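Local coordinates for protein PlyP35 (Listeria phage P35, PDB 6S3Y) that probably binds the Listeria cell wall, as the C-terminal targeting part of a phage endolysin, at residues A[92-97]-A[130-135]. Numbering follows the deposited sequence.
Sequences KKLNGG and YIPRYM
Lys-92 sets its CE methylene over one face of the Tyr-130 ring, a CH-pi contact. This methylene lies 3.9 Å from the ring centroid and 23° off the ring normal, displaced toward the rim on the hydroxyl side: its closest ring atom is Tyr-130 CE1, 3.6 Å from Lys-92 CE. Nearer the backbone, Lys-92 CG passes the rim atom Tyr-130 CD2 at 4.1 Å, and the extended chain beyond CG runs slantwise past the ring between these two points. In Tyr-130, chi1 of -59° puts CG beside the backbone N, anti to the carbonyl carbon, and chi2 of -79° turns a face toward the lysine. Lys-92 NZ reaches on past the ring to a salt bridge with Asp-115, which gives the far end of the chain a partner. Deeper in, Leu-94 and Pro-132 make a second, purely apolar touch. Leu-94 CD1 lies 4.0 Å from Pro-132 CG, and the two side chains run past each other in opposite directions. No hydrogen bond joins the two segments directly. The contact brings the loop between strands 78-89 and 99-103 against strand 128-132, in a region assigned to the PSA endolysin cell wall binding family, consistent with an SH3-like fold. Trp-89 of strand 78-89 touches both Leu-94 and Pro-132 and shares backbone hydrogen bonding with Tyr-130; Phe-117 of strand 117-121 packs against Lys-92.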
loop_
_atom_site.group_PDB
_atom_site.type_symbol
_atom_site.label_atom_id
_atom_site.label_comp_id
_atom_site.label_asym_id
_atom_site.label_seq_id
_atom_site.Cartn_x
_atom_site.Cartn_y
_atom_site.Cartn_z
ATOM N N LYS A 92 9.981 -9.390 -6.993
ATOM C CA LYS A 92 10.059 -7.928 -7.213
ATOM C C LYS A 92 8.990 -7.443 -8.211
ATOM O O LYS A 92 9.042 -6.268 -8.562
ATOM C CB LYS A 92 11.488 -7.601 -7.621
ATOM C CG LYS A 92 12.517 -8.012 -6.596
ATOM C CD LYS A 92 13.905 -7.568 -6.916
ATOM C CE LYS A 92 14.916 -8.042 -5.896
ATOM N NZ LYS A 92 16.260 -7.522 -6.222
ATOM N N LYS A 93 8.059 -8.297 -8.623
ATOM C CA LYS A 93 6.912 -7.885 -9.467
ATOM C C LYS A 93 5.842 -7.215 -8.588
ATOM O O LYS A 93 5.036 -6.415 -9.136
ATOM C CB LYS A 93 6.337 -9.100 -10.186
ATOM C CG LYS A 93 7.263 -9.750 -11.207
ATOM C CD LYS A 93 6.461 -10.787 -12.041
ATOM C CE LYS A 93 7.064 -12.184 -12.176
ATOM N NZ LYS A 93 8.524 -12.128 -12.433
ATOM N N LEU A 94 5.837 -7.529 -7.277
ATOM C CA LEU A 94 4.891 -6.937 -6.291
ATOM C C LEU A 94 3.467 -7.231 -6.770
ATOM O O LEU A 94 2.648 -6.323 -6.773
ATOM C CB LEU A 94 5.115 -5.427 -6.132
ATOM C CG LEU A 94 6.562 -4.958 -5.938
ATOM C CD1 LEU A 94 6.615 -3.509 -5.488
ATOM C CD2 LEU A 94 7.316 -5.799 -4.900
ATOM N N ASN A 95 3.191 -8.487 -7.137
ATOM C CA ASN A 95 1.890 -8.833 -7.740
ATOM C C ASN A 95 1.639 -10.324 -7.546
ATOM O O ASN A 95 2.209 -11.101 -8.300
ATOM C CB ASN A 95 1.876 -8.366 -9.202
ATOM C CG ASN A 95 0.614 -8.717 -9.949
ATOM O OD1 ASN A 95 -0.425 -8.939 -9.355
ATOM N ND2 ASN A 95 0.719 -8.784 -11.263
ATOM N N GLY A 96 0.796 -10.702 -6.582
ATOM C CA GLY A 96 0.485 -12.117 -6.306
ATOM C C GLY A 96 1.722 -12.884 -5.838
ATOM O O GLY A 96 2.599 -12.280 -5.144
ATOM N N GLY A 97 1.804 -14.162 -6.190
ATOM C CA GLY A 97 2.815 -15.072 -5.624
ATOM C C GLY A 97 2.594 -15.195 -4.129
ATOM O O GLY A 97 1.426 -15.177 -3.682
ATOM N N TYR A 130 10.177 -8.730 -0.182
ATOM C CA TYR A 130 10.577 -7.385 -0.656
ATOM C C TYR A 130 9.440 -6.406 -0.388
ATOM O O TYR A 130 8.258 -6.769 -0.574
ATOM C CB TYR A 130 10.939 -7.436 -2.146
ATOM C CG TYR A 130 12.058 -8.400 -2.437
ATOM C CD1 TYR A 130 13.376 -8.049 -2.196
ATOM C CD2 TYR A 130 11.784 -9.668 -2.925
ATOM C CE1 TYR A 130 14.406 -8.947 -2.428
ATOM C CE2 TYR A 130 12.807 -10.581 -3.151
ATOM C CZ TYR A 130 14.115 -10.205 -2.941
ATOM O OH TYR A 130 15.105 -11.108 -3.163
ATOM N N ILE A 131 9.832 -5.207 0.047
ATOM C CA ILE A 131 8.907 -4.074 0.318
ATOM C C ILE A 131 9.474 -2.852 -0.402
ATOM O O ILE A 131 10.660 -2.552 -0.307
ATOM C CB ILE A 131 8.695 -3.872 1.832
ATOM C CG1 ILE A 131 7.606 -2.826 2.097
ATOM C CG2 ILE A 131 10.000 -3.555 2.546
ATOM C CD1 ILE A 131 7.200 -2.700 3.571
ATOM N N PRO A 132 8.639 -2.109 -1.158
ATOM C CA PRO A 132 9.082 -0.864 -1.791
ATOM C C PRO A 132 9.181 0.283 -0.770
ATOM O O PRO A 132 8.487 0.267 0.248
ATOM C CB PRO A 132 7.989 -0.626 -2.834
ATOM C CG PRO A 132 6.744 -1.221 -2.199
ATOM C CD PRO A 132 7.229 -2.428 -1.438
ATOM N N ARG A 133 10.037 1.264 -1.081
ATOM C CA ARG A 133 10.382 2.396 -0.192
ATOM C C ARG A 133 9.132 3.105 0.321
ATOM O O ARG A 133 9.124 3.515 1.509
ATOM C CB ARG A 133 11.286 3.397 -0.939
ATOM C CG ARG A 133 11.805 4.530 -0.075
ATOM C CD ARG A 133 12.595 4.056 1.133
ATOM N NE ARG A 133 12.964 5.157 2.014
ATOM C CZ ARG A 133 12.146 5.704 2.903
ATOM N NH1 ARG A 133 10.926 5.231 3.102
ATOM N NH2 ARG A 133 12.577 6.737 3.597
ATOM N N TYR A 134 8.099 3.234 -0.508
ATOM C CA TYR A 134 6.938 4.120 -0.222
ATOM C C TYR A 134 6.040 3.532 0.861
ATOM O O TYR A 134 5.144 4.224 1.317
ATOM C CB TYR A 134 6.160 4.482 -1.508
ATOM C CG TYR A 134 5.384 3.371 -2.160
ATOM C CD1 TYR A 134 4.106 3.052 -1.745
ATOM C CD2 TYR A 134 5.880 2.695 -3.270
ATOM C CE1 TYR A 134 3.368 2.051 -2.356
ATOM C CE2 TYR A 134 5.144 1.703 -3.898
ATOM C CZ TYR A 134 3.898 1.362 -3.429
ATOM O OH TYR A 134 3.165 0.396 -4.063
HETATM N N MSE A 135 6.279 2.295 1.305
HETATM C CA MSE A 135 5.377 1.688 2.282
HETATM C C MSE A 135 5.896 1.801 3.720
HETATM O O MSE A 135 5.214 1.325 4.636
HETATM C CB MSE A 135 5.097 0.224 1.943
HETATM C CG MSE A 135 4.294 0.069 0.675
HETATM SE SE MSE A 135 3.779 -1.764 0.332
HETATM C CE MSE A 135 2.132 -1.507 -0.580
#